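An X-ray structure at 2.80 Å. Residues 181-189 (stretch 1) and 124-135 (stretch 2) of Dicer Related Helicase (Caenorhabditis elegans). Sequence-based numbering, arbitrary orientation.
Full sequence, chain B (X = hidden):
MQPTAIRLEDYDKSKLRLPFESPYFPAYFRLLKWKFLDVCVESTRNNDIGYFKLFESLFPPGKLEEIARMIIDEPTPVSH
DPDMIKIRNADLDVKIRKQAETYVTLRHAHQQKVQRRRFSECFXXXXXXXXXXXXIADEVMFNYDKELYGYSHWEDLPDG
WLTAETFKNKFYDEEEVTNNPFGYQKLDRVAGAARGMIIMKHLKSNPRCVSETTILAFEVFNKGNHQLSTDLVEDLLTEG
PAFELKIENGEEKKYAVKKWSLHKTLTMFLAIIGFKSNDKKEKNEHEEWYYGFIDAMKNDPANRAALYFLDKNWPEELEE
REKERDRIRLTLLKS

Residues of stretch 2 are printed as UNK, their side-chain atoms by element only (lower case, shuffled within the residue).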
# COMPACT_ATOMS: atom_id res chain seq x y z
N PRO B 181 -6.82 -7.41 11.94
CA PRO B 181 -6.13 -6.35 12.68
C PRO B 181 -4.64 -6.16 12.29
O PRO B 181 -4.16 -5.02 12.32
CB PRO B 181 -6.24 -6.82 14.14
CG PRO B 181 -7.47 -7.69 14.17
CD PRO B 181 -7.48 -8.37 12.82
N PHE B 182 -3.96 -7.25 11.92
CA PHE B 182 -2.50 -7.28 11.59
C PHE B 182 -2.27 -6.77 10.16
O PHE B 182 -1.12 -6.57 9.78
CB PHE B 182 -1.95 -8.69 11.78
CG PHE B 182 -2.22 -9.28 13.14
CD1 PHE B 182 -3.22 -10.22 13.32
CD2 PHE B 182 -1.50 -8.86 14.25
CE1 PHE B 182 -3.49 -10.74 14.58
CE2 PHE B 182 -1.77 -9.37 15.50
CZ PHE B 182 -2.76 -10.31 15.67
N GLY B 183 -3.34 -6.65 9.37
CA GLY B 183 -3.30 -6.19 7.97
C GLY B 183 -3.17 -4.69 7.88
O GLY B 183 -3.20 -4.04 8.93
N TYR B 184 -3.04 -4.17 6.65
CA TYR B 184 -2.96 -2.72 6.35
C TYR B 184 -4.22 -2.03 6.89
O TYR B 184 -5.34 -2.49 6.59
CB TYR B 184 -2.76 -2.49 4.84
CG TYR B 184 -1.31 -2.39 4.42
CD1 TYR B 184 -0.61 -1.19 4.54
CD2 TYR B 184 -0.62 -3.49 3.95
CE1 TYR B 184 0.73 -1.11 4.21
CE2 TYR B 184 0.72 -3.42 3.60
CZ TYR B 184 1.40 -2.22 3.73
OH TYR B 184 2.72 -2.14 3.40
N GLN B 185 -4.04 -0.93 7.62
CA GLN B 185 -5.16 -0.09 8.12
C GLN B 185 -5.02 1.33 7.58
O GLN B 185 -3.90 1.70 7.15
CB GLN B 185 -5.19 -0.09 9.65
CG GLN B 185 -5.34 -1.48 10.26
CD GLN B 185 -6.66 -2.13 9.92
OE1 GLN B 185 -7.69 -1.47 9.77
NE2 GLN B 185 -6.63 -3.44 9.78
N LYS B 186 -6.10 2.09 7.61
CA LYS B 186 -6.13 3.52 7.20
C LYS B 186 -4.91 4.23 7.81
O LYS B 186 -4.20 4.90 7.07
CB LYS B 186 -7.45 4.16 7.63
CG LYS B 186 -8.21 4.83 6.50
CD LYS B 186 -9.27 5.78 6.96
CE LYS B 186 -10.59 5.11 7.25
NZ LYS B 186 -11.53 6.03 7.94
N LEU B 187 -4.67 4.03 9.10
CA LEU B 187 -3.54 4.63 9.86
C LEU B 187 -2.21 4.45 9.09
O LEU B 187 -1.45 5.46 8.97
CB LEU B 187 -3.47 3.96 11.24
CG LEU B 187 -2.42 4.54 12.19
CD1 LEU B 187 -2.51 6.06 12.23
CD2 LEU B 187 -2.58 3.95 13.58
N ASP B 188 -1.91 3.23 8.65
CA ASP B 188 -0.65 2.90 7.95
C ASP B 188 -0.56 3.75 6.66
O ASP B 188 0.55 4.22 6.34
CB ASP B 188 -0.52 1.40 7.67
CG ASP B 188 -0.63 0.48 8.88
OD1 ASP B 188 -1.69 -0.23 8.99
OD2 ASP B 188 0.35 0.42 9.66
N ARG B 189 -1.69 3.97 5.97
CA ARG B 189 -1.73 4.73 4.69
C ARG B 189 -1.54 6.23 4.94
O ARG B 189 -0.76 6.85 4.21
CB ARG B 189 -3.04 4.48 3.94
CG ARG B 189 -3.17 3.08 3.37
CD ARG B 189 -4.50 2.81 2.71
NE ARG B 189 -4.90 1.42 2.87
CZ ARG B 189 -5.92 1.00 3.60
NH1 ARG B 189 -6.16 -0.30 3.71
NH2 ARG B 189 -6.70 1.86 4.23
N UNK B 124 10.42 -5.20 7.16
CA UNK B 124 9.36 -4.61 8.00
C UNK B 124 7.97 -5.07 7.51
O UNK B 124 7.16 -5.43 8.36
c UNK B 124 9.48 -3.07 7.97
c UNK B 124 10.59 -0.98 8.85
c UNK B 124 10.84 -3.13 10.09
c UNK B 124 10.69 -2.50 8.72
N UNK B 125 7.73 -5.10 6.20
CA UNK B 125 6.40 -5.45 5.62
C UNK B 125 6.12 -6.95 5.79
O UNK B 125 4.97 -7.32 5.64
n UNK B 125 6.62 -3.17 2.72
o UNK B 125 5.97 -2.79 4.84
c UNK B 125 6.28 -5.07 4.16
c UNK B 125 6.28 -3.58 3.93
N UNK B 126 7.15 -7.77 5.99
CA UNK B 126 7.03 -9.24 6.20
C UNK B 126 6.70 -9.52 7.68
O UNK B 126 5.75 -10.29 7.93
o UNK B 126 8.54 -9.67 4.37
c UNK B 126 8.30 -9.97 5.74
c UNK B 126 8.18 -11.47 5.87
N UNK B 127 7.43 -8.91 8.62
CA UNK B 127 7.41 -9.27 10.07
C UNK B 127 6.29 -8.51 10.80
O UNK B 127 5.79 -9.04 11.74
c UNK B 127 8.77 -9.01 10.75
c UNK B 127 9.10 -7.54 10.81
c UNK B 127 9.88 -9.77 10.10
N UNK B 128 5.97 -7.28 10.42
CA UNK B 128 5.08 -6.40 11.22
C UNK B 128 3.62 -6.51 10.73
O UNK B 128 2.80 -5.76 11.21
c UNK B 128 6.90 -4.64 11.86
c UNK B 128 6.96 -5.28 13.24
c UNK B 128 5.58 -4.95 11.14
c UNK B 128 7.09 -3.14 11.99
N UNK B 129 3.31 -7.39 9.79
CA UNK B 129 1.93 -7.55 9.27
C UNK B 129 1.49 -9.00 9.45
O UNK B 129 0.49 -9.41 8.84
c UNK B 129 3.14 -3.48 7.49
c UNK B 129 0.73 -4.83 7.49
c UNK B 129 0.77 -3.45 7.31
c UNK B 129 1.97 -2.78 7.29
c UNK B 129 1.85 -7.06 7.82
c UNK B 129 3.11 -4.87 7.64
c UNK B 129 1.90 -5.56 7.66
N UNK B 130 2.21 -9.72 10.31
CA UNK B 130 2.03 -11.15 10.64
C UNK B 130 1.96 -11.26 12.16
O UNK B 130 2.80 -10.60 12.84
c UNK B 130 3.05 -13.47 10.26
c UNK B 130 3.20 -11.97 10.11
o UNK B 130 3.54 -14.01 11.26
o UNK B 130 2.49 -14.10 9.33
N UNK B 131 0.99 -12.02 12.68
CA UNK B 131 0.76 -12.15 14.15
C UNK B 131 2.04 -12.67 14.81
O UNK B 131 2.51 -12.04 15.76
o UNK B 131 -2.80 -13.95 15.72
o UNK B 131 -1.86 -14.04 17.74
c UNK B 131 -0.43 -13.07 14.44
c UNK B 131 -0.44 -13.61 15.88
c UNK B 131 -1.80 -13.88 16.49
N UNK B 132 2.60 -13.77 14.30
CA UNK B 132 3.78 -14.46 14.89
C UNK B 132 4.94 -13.47 14.93
O UNK B 132 5.69 -13.48 15.92
c UNK B 132 3.32 -17.86 12.92
n UNK B 132 2.31 -17.18 10.74
c UNK B 132 2.98 -16.68 13.82
c UNK B 132 3.57 -17.48 11.47
c UNK B 132 4.14 -15.72 14.10
N UNK B 133 5.08 -12.68 13.87
CA UNK B 133 6.15 -11.67 13.71
C UNK B 133 5.97 -10.46 14.60
O UNK B 133 6.97 -9.94 15.06
N UNK B 134 4.73 -10.04 14.84
CA UNK B 134 4.44 -8.93 15.78
C UNK B 134 4.73 -9.37 17.21
O UNK B 134 5.22 -8.54 17.98
c UNK B 134 3.14 -6.02 15.70
c UNK B 134 1.36 -7.13 14.34
c UNK B 134 2.98 -8.51 15.62
c UNK B 134 2.78 -7.22 14.84
N UNK B 135 4.45 -10.62 17.53
CA UNK B 135 4.77 -11.22 18.85
C UNK B 135 6.26 -11.03 19.10
O UNK B 135 6.62 -10.56 20.19
c UNK B 135 4.36 -12.70 18.89
n UNK B 135 -1.14 -12.53 21.47
n UNK B 135 0.79 -12.00 22.59
c UNK B 135 2.86 -12.92 18.96
c UNK B 135 0.18 -12.44 21.49
n UNK B 135 0.89 -12.81 20.43
c UNK B 135 2.34 -12.76 20.36
O HOH W 1 4.17 -0.30 3.95

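Position 124 carries four carbons forked at the second, well away from stretch 1: a leucine, L124, buried in a helix that began earlier. Position 125 has two carbons, the second bearing one oxygen and one nitrogen, and this end comes near the Y184 hydroxyl, with a water between them, which makes it N125. Its OD1 lies 3.6 Å from Y184 OH, and the water links them, donating to N125 OD1 at 3.2 Å and sitting 2.4 Å from Y184 OH.

Position 126 shows one carbon bearing an oxygen and a carbon, the pattern of T126. At 127 one carbon carries two more, so V127. Both are out of reach of stretch 1. Position 128, four carbons forked at the second, is L128; its backbone N closes the helical turn onto L124 O at 3.0 Å, and its side chain, sideways to stretch 1, does not reach it.

At 129 one carbon leads to a six-carbon ring lying face-to-face on the Y184 ring, centroids 4.3 Å apart and planes tilted by 29°, while G183 C approaches its edge; with no oxygen on the ring, this is F129. G183 C is 3.9 Å from F129 CD2. The backbone joins in: F129 CA lies 3.2 Å from F182 O in a CA-H...O contact.

Position 130 has two carbons, the second bearing two oxygens: D130. Its CB points away from stretch 1, and its side chain works locally as an N-cap. Position 131 has three carbons, the third bearing two oxygens, and its CB sits over the face of the F182 ring, 3.9 Å from the ring centroid: E131.

Position 132, four carbons in a row ending in nitrogen, is K132; its NZ makes a salt bridge with D130 OD2 at 3.4 Å. Position 133 has no side chain, so G133. A CB here would clash with V127 O, and G133 N gives D130 OD1 a weak capping bond of 3.3 Å. Position 134 again has four carbons forked at the second, one of them packing at the F182 ring edge: L134, with CD1 3.3 Å from F182 CD2. Position 135, three carbons, a nitrogen, then a carbon with two more nitrogens, is R135, which makes no contact with stretch 1.

The contact works by exchange of aromatics. F182 points toward stretch 2 and is received by the helix start, E131 over a face and L134 at the edge; F129 turns its ring to Y184. No direct hydrogen bond crosses, so packing, one CA-H...O contact and one water hold 406 Å² of buried surface. The rule to read is that a capped helix start can present both a face contact and an edge contact to a single ring.

Stretch 2 (124-135) LNTVLFDEKGLR
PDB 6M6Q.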